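Local coordinates for protein putidaredoxin reductase (Pseudomonas putida, PDB 1Q1R) that probably passes electrons from a pyridine nucleotide through its bound FAD to putidaredoxin, the iron-sulfur component of the cytochrome P450cam monooxygenase system, at residues L78-T84 with L95-L101; I336-G342 with L372-N378. All coordinates share one frame; numbering follows the deposited sequence.

Contact 1 (L78-T84 with L95-L101). With FAD (flavin-adenine dinucleotide), chain C.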
# COMPACT_ATOMS: atom_id res chain seq x y z
N LEU A 78 5.89 22.06 -5.65
CA LEU A 78 4.73 22.85 -6.07
C LEU A 78 3.47 22.11 -5.64
O LEU A 78 2.92 21.30 -6.39
CB LEU A 78 4.75 23.02 -7.59
CG LEU A 78 4.21 24.33 -8.17
CD1 LEU A 78 4.19 24.22 -9.69
CD2 LEU A 78 2.81 24.61 -7.65
N GLY A 79 3.00 22.41 -4.43
CA GLY A 79 1.81 21.76 -3.91
C GLY A 79 0.50 22.43 -4.30
O GLY A 79 0.50 23.48 -4.94
N GLY A 80 -0.61 21.81 -3.92
CA GLY A 80 -1.92 22.34 -4.23
C GLY A 80 -2.12 22.60 -5.71
O GLY A 80 -2.93 23.43 -6.10
N THR A 81 -1.38 21.86 -6.54
CA THR A 81 -1.46 22.04 -7.98
C THR A 81 -1.75 20.74 -8.71
O THR A 81 -0.99 19.77 -8.60
CB THR A 81 -0.16 22.64 -8.52
OG1 THR A 81 0.14 23.83 -7.79
CG2 THR A 81 -0.29 22.98 -9.99
N GLN A 82 -2.84 20.73 -9.46
CA GLN A 82 -3.24 19.56 -10.22
C GLN A 82 -2.76 19.61 -11.66
O GLN A 82 -2.94 20.60 -12.35
CB GLN A 82 -4.76 19.43 -10.21
CG GLN A 82 -5.28 18.28 -11.05
CD GLN A 82 -6.76 18.38 -11.35
OE1 GLN A 82 -7.33 17.53 -12.03
NE2 GLN A 82 -7.40 19.44 -10.85
N VAL A 83 -2.13 18.52 -12.11
CA VAL A 83 -1.66 18.42 -13.48
C VAL A 83 -2.85 17.83 -14.23
O VAL A 83 -3.31 16.73 -13.90
CB VAL A 83 -0.44 17.48 -13.61
CG1 VAL A 83 -0.07 17.29 -15.07
CG2 VAL A 83 0.74 18.06 -12.84
N THR A 84 -3.37 18.56 -15.22
CA THR A 84 -4.54 18.11 -15.97
C THR A 84 -4.24 17.40 -17.28
O THR A 84 -5.10 16.69 -17.80
CB THR A 84 -5.49 19.29 -16.25
OG1 THR A 84 -4.76 20.35 -16.88
CG2 THR A 84 -6.11 19.80 -14.96
N LEU A 95 -1.01 22.47 -16.13
CA LEU A 95 -1.59 22.62 -14.80
C LEU A 95 -3.02 23.11 -14.92
O LEU A 95 -3.40 23.67 -15.95
CB LEU A 95 -0.75 23.61 -13.98
CG LEU A 95 0.73 23.23 -13.85
CD1 LEU A 95 1.43 24.21 -12.93
CD2 LEU A 95 0.85 21.81 -13.31
N SER A 96 -3.82 22.90 -13.88
CA SER A 96 -5.22 23.31 -13.90
C SER A 96 -5.40 24.81 -14.12
O SER A 96 -6.44 25.25 -14.61
CB SER A 96 -5.90 22.91 -12.59
OG SER A 96 -5.23 23.44 -11.47
N ASP A 97 -4.38 25.60 -13.78
CA ASP A 97 -4.44 27.05 -13.95
C ASP A 97 -4.08 27.46 -15.37
O ASP A 97 -4.02 28.65 -15.69
CB ASP A 97 -3.49 27.74 -12.96
CG ASP A 97 -2.04 27.61 -13.37
OD1 ASP A 97 -1.64 26.51 -13.80
OD2 ASP A 97 -1.28 28.60 -13.25
N GLY A 98 -3.82 26.48 -16.23
CA GLY A 98 -3.46 26.77 -17.60
C GLY A 98 -1.96 26.83 -17.82
O GLY A 98 -1.49 26.80 -18.96
N ARG A 99 -1.21 26.93 -16.73
CA ARG A 99 0.25 26.99 -16.81
C ARG A 99 0.82 25.67 -17.33
O ARG A 99 0.25 24.60 -17.11
CB ARG A 99 0.83 27.29 -15.42
CG ARG A 99 2.34 27.40 -15.38
CD ARG A 99 2.82 27.69 -13.96
NE ARG A 99 4.28 27.72 -13.87
CZ ARG A 99 4.95 27.89 -12.74
NH1 ARG A 99 4.31 28.04 -11.59
NH2 ARG A 99 6.28 27.90 -12.75
N ALA A 100 1.96 25.75 -18.02
CA ALA A 100 2.61 24.57 -18.58
C ALA A 100 4.07 24.50 -18.16
O ALA A 100 4.78 25.51 -18.17
CB ALA A 100 2.50 24.58 -20.10
N LEU A 101 4.51 23.30 -17.78
CA LEU A 101 5.90 23.11 -17.36
C LEU A 101 6.62 22.22 -18.36
O LEU A 101 6.11 21.16 -18.73
CB LEU A 101 5.95 22.45 -15.98
CG LEU A 101 5.25 23.17 -14.82
CD1 LEU A 101 5.38 22.33 -13.56
CD2 LEU A 101 5.87 24.55 -14.61
PA FAD C . 0.31 8.24 -3.23
O1A FAD C . -1.13 8.12 -3.54
O2A FAD C . 0.73 8.20 -1.82
O5B FAD C . 0.87 9.60 -3.87
C5B FAD C . 0.42 10.08 -5.15
C4B FAD C . 0.18 11.60 -5.04
O4B FAD C . 0.10 12.18 -6.39
C3B FAD C . -1.17 11.89 -4.37
O3B FAD C . -1.04 13.06 -3.55
C2B FAD C . -2.07 12.20 -5.55
O2B FAD C . -3.14 13.07 -5.14
C1B FAD C . -1.12 12.95 -6.46
N9A FAD C . -1.62 13.11 -7.86
C8A FAD C . -2.24 12.18 -8.61
N7A FAD C . -2.55 12.71 -9.79
C5A FAD C . -2.13 13.97 -9.79
C6A FAD C . -2.18 15.01 -10.73
N6A FAD C . -2.76 14.81 -11.92
N1A FAD C . -1.65 16.21 -10.42
C2A FAD C . -1.07 16.43 -9.23
N3A FAD C . -1.02 15.45 -8.31
C4A FAD C . -1.54 14.22 -8.57
N1 FAD C . 2.46 0.21 2.82
C2 FAD C . 3.33 -0.65 3.50
O2 FAD C . 4.26 -1.18 2.89
N3 FAD C . 3.13 -0.90 4.87
C4 FAD C . 2.07 -0.27 5.55
O4 FAD C . 1.94 -0.46 6.76
C4X FAD C . 1.19 0.59 4.87
N5 FAD C . 0.20 1.25 5.53
C5X FAD C . -0.62 2.15 4.92
C6 FAD C . -1.63 2.82 5.65
C7 FAD C . -2.46 3.77 5.01
C7M FAD C . -3.57 4.46 5.83
C8 FAD C . -2.28 4.05 3.64
C8M FAD C . -3.15 5.10 2.92
C9 FAD C . -1.28 3.38 2.91
C9A FAD C . -0.45 2.43 3.54
N10 FAD C . 0.57 1.75 2.82
C10 FAD C . 1.40 0.83 3.50
C1' FAD C . 0.76 2.00 1.36
C2' FAD C . 1.95 2.93 1.12
O2' FAD C . 1.84 4.07 1.98
C3' FAD C . 2.01 3.38 -0.35
O3' FAD C . 2.03 2.22 -1.19
C4' FAD C . 3.27 4.22 -0.61
O4' FAD C . 3.26 5.37 0.24
C5' FAD C . 3.37 4.69 -2.07
O5' FAD C . 2.39 5.69 -2.39
P FAD C . 2.54 6.51 -3.77
O1P FAD C . 3.47 7.63 -3.55
O2P FAD C . 2.87 5.53 -4.84
O3P FAD C . 1.04 7.06 -4.07
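The edge of a three-stranded antiparallel sheet meets the adenine of FAD here, and Val83 and Leu95 form the bridge between the two segments. They are an antiparallel non-hydrogen-bonded pair with CA atoms 4.4 Å apart. One backbone bond ties the segments: Ser96 N donates to Gln82 O at 2.9 Å, arriving nearly along the C=O axis, although its N-H is bent to 142°. Ser96 lies in a type I turn from Leu95 to Gly98. Asp97 adds an Asx turn there, with OD1 taking the N-H of Arg99 from above the carboxylate plane.

Apolar contact centres on the forked end of Leu95. Its chi1 of -57° sets CG beside the backbone N, and with chi2 near 180° both methyls come back toward 78-84. CD1 meets Thr81 CG2 at 3.6 Å. CD2 meets Val83 CG2 at 3.8 Å. The side chains of Thr81 and Val83 also rest on Val35 of strand 31-35. On the outer side, Thr84 CG2 lies 3.8 Å from Ser96 CA, while its OG1 bonds to Ile94 O.

Val83 grips the adenine with its backbone. Val83 N donates to FAD N1A at 2.9 Å, and FAD N6A donates to Val83 O at 2.8 Å. Thr81 O approaches FAD C2A to 3.4 Å. The paired bonds read an acceptor beside an amino donor, which is the pattern of adenine. They use main-chain atoms, so recognition of the base probably depends here on the path of the backbone rather than on side-chain identity.

Contact 2 (I336-G342 with L372-N378)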
# COMPACT_ATOMS: atom_id res chain seq x y z
N ILE A 336 1.29 -6.56 17.01
CA ILE A 336 1.79 -7.80 16.41
C ILE A 336 2.61 -7.47 15.17
O ILE A 336 2.17 -6.71 14.31
CB ILE A 336 0.64 -8.74 16.02
CG1 ILE A 336 -0.08 -9.22 17.27
CG2 ILE A 336 1.17 -9.91 15.21
CD1 ILE A 336 -1.29 -10.10 16.98
N GLY A 337 3.81 -8.03 15.08
CA GLY A 337 4.66 -7.78 13.93
C GLY A 337 4.30 -8.66 12.75
O GLY A 337 4.72 -9.81 12.67
N LEU A 338 3.51 -8.11 11.83
CA LEU A 338 3.09 -8.84 10.65
C LEU A 338 3.94 -8.42 9.45
O LEU A 338 3.90 -7.26 9.04
CB LEU A 338 1.62 -8.56 10.38
CG LEU A 338 0.70 -8.85 11.57
CD1 LEU A 338 -0.67 -8.21 11.38
CD2 LEU A 338 0.57 -10.36 11.74
N LYS A 339 4.70 -9.36 8.91
CA LYS A 339 5.54 -9.08 7.75
C LYS A 339 5.31 -10.13 6.68
O LYS A 339 5.41 -11.33 6.93
CB LYS A 339 7.02 -9.03 8.16
CG LYS A 339 7.29 -8.06 9.29
CD LYS A 339 8.78 -7.86 9.54
CE LYS A 339 9.42 -7.01 8.45
NZ LYS A 339 10.87 -6.77 8.71
N MET A 340 4.99 -9.67 5.48
CA MET A 340 4.71 -10.55 4.36
C MET A 340 5.71 -10.37 3.22
O MET A 340 6.03 -9.24 2.85
CB MET A 340 3.29 -10.27 3.84
CG MET A 340 2.15 -10.43 4.86
SD MET A 340 2.15 -9.31 6.31
CE MET A 340 2.12 -10.53 7.66
N VAL A 341 6.20 -11.48 2.68
CA VAL A 341 7.13 -11.43 1.56
C VAL A 341 6.64 -12.32 0.42
O VAL A 341 6.15 -13.42 0.64
CB VAL A 341 8.56 -11.88 1.97
CG1 VAL A 341 8.53 -13.27 2.56
CG2 VAL A 341 9.48 -11.83 0.75
N GLY A 342 6.77 -11.81 -0.81
CA GLY A 342 6.34 -12.57 -1.98
C GLY A 342 4.87 -12.41 -2.29
O GLY A 342 4.14 -11.72 -1.57
N LEU A 372 6.31 -19.56 -2.94
CA LEU A 372 5.86 -18.32 -3.57
C LEU A 372 5.90 -17.13 -2.63
O LEU A 372 6.31 -16.04 -3.01
CB LEU A 372 4.42 -18.49 -4.08
CG LEU A 372 4.18 -19.49 -5.22
CD1 LEU A 372 2.69 -19.65 -5.44
CD2 LEU A 372 4.87 -19.01 -6.49
N ALA A 373 5.47 -17.34 -1.39
CA ALA A 373 5.45 -16.27 -0.41
C ALA A 373 5.44 -16.82 1.00
O ALA A 373 5.19 -18.00 1.22
CB ALA A 373 4.23 -15.38 -0.63
N VAL A 374 5.71 -15.95 1.97
CA VAL A 374 5.70 -16.34 3.36
C VAL A 374 5.13 -15.20 4.19
O VAL A 374 5.56 -14.05 4.07
CB VAL A 374 7.11 -16.66 3.89
CG1 VAL A 374 7.02 -17.15 5.33
CG2 VAL A 374 7.78 -17.71 3.01
N ASP A 375 4.14 -15.52 5.02
CA ASP A 375 3.55 -14.52 5.90
C ASP A 375 4.14 -14.87 7.27
O ASP A 375 4.00 -16.01 7.73
CB ASP A 375 2.02 -14.65 5.94
CG ASP A 375 1.35 -14.22 4.63
OD1 ASP A 375 0.15 -14.52 4.47
OD2 ASP A 375 2.01 -13.58 3.78
N THR A 376 4.80 -13.92 7.91
CA THR A 376 5.37 -14.17 9.22
C THR A 376 4.67 -13.33 10.27
O THR A 376 4.32 -12.17 10.03
CB THR A 376 6.88 -13.87 9.26
OG1 THR A 376 7.11 -12.47 9.02
CG2 THR A 376 7.61 -14.69 8.21
N VAL A 377 4.44 -13.93 11.44
CA VAL A 377 3.78 -13.25 12.55
C VAL A 377 4.72 -13.27 13.74
O VAL A 377 4.92 -14.31 14.37
CB VAL A 377 2.46 -13.96 12.91
CG1 VAL A 377 1.86 -13.35 14.16
CG2 VAL A 377 1.49 -13.86 11.74
N ASN A 378 5.29 -12.11 14.05
CA ASN A 378 6.25 -11.96 15.14
C ASN A 378 7.48 -12.83 14.92
O ASN A 378 8.04 -13.38 15.87
CB ASN A 378 5.61 -12.29 16.50
CG ASN A 378 4.69 -11.18 17.00
OD1 ASN A 378 4.92 -9.99 16.73
ND2 ASN A 378 3.67 -11.56 17.76
O HOH W 1 6.96 -11.10 11.61
O HOH W 2 3.26 -12.62 1.50
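Ile336 lays CG2 against Val377 CG1 at 3.7 Å, the two side chains crossing at a slant. Gly337 N donates to Asn378 OD1 at 2.8 Å from above the carbonyl plane, and Gly337 O takes the N-H of Asn378. Water 1 bridges Gly337 O and Thr376 OG1, donating to both. Leu338 runs alongside Val377, with CD2 3.6 Å from Val377 CG2.

Lys339 and Thr376 are a hydrogen-bonded pair. Lys339 O accepts twice, from Thr376 N and from Thr376 OG1 at 2.9 Å. The hydroxyl sits between the backbone N and the carbonyl carbon (chi1 64°), which turns it toward that oxygen. Residues 336-342 and 372-377 are neighbouring strands of the antiparallel sheet of the reductase C-terminal region, their directions 174° apart. Tyr197 of helix 191-204 packs on the face of Leu338 and Met340. Phe383 of helix 380-391 packs on the face of Lys339, Val341 and Thr376.

Met340 makes a close CH contact, CG to Asp375 OD2 at 3.3 Å, and its bent chain carries CE to 3.6 Å from Thr376 O. Water 2 lies 2.8 Å from Asp375 OD2 and can donate to it, though other acceptors compete for its protons. Val341 exchanges backbone bonds with Val374, and their side chains lie side by side. Gly342 C is 3.5 Å from Ala373 CB. Leu372 and Ala373 form a classic beta bulge opposite Tyr365.

Contact 1 is complete well before the chain reaches contact 2. Their centres are 41 Å apart, their nearest atoms about 32 Å, and they lie on opposite sides of the chain's centre. They share no sheet. Residues 78-84 and 95-101 lie in the part of the chain related to the pyridine nucleotide-disulphide oxidoreductases, and 336-342 with 372-378 in the reductase C-terminal part. FAD spans much of the gap. Val83 in contact 1 bonds to its adenine directly. The isoalloxazine ring is the part of FAD nearest Met340 of contact 2, about 9 Å from its side chain. Two separate antiparallel sheets thus lie toward opposite ends of one extended FAD.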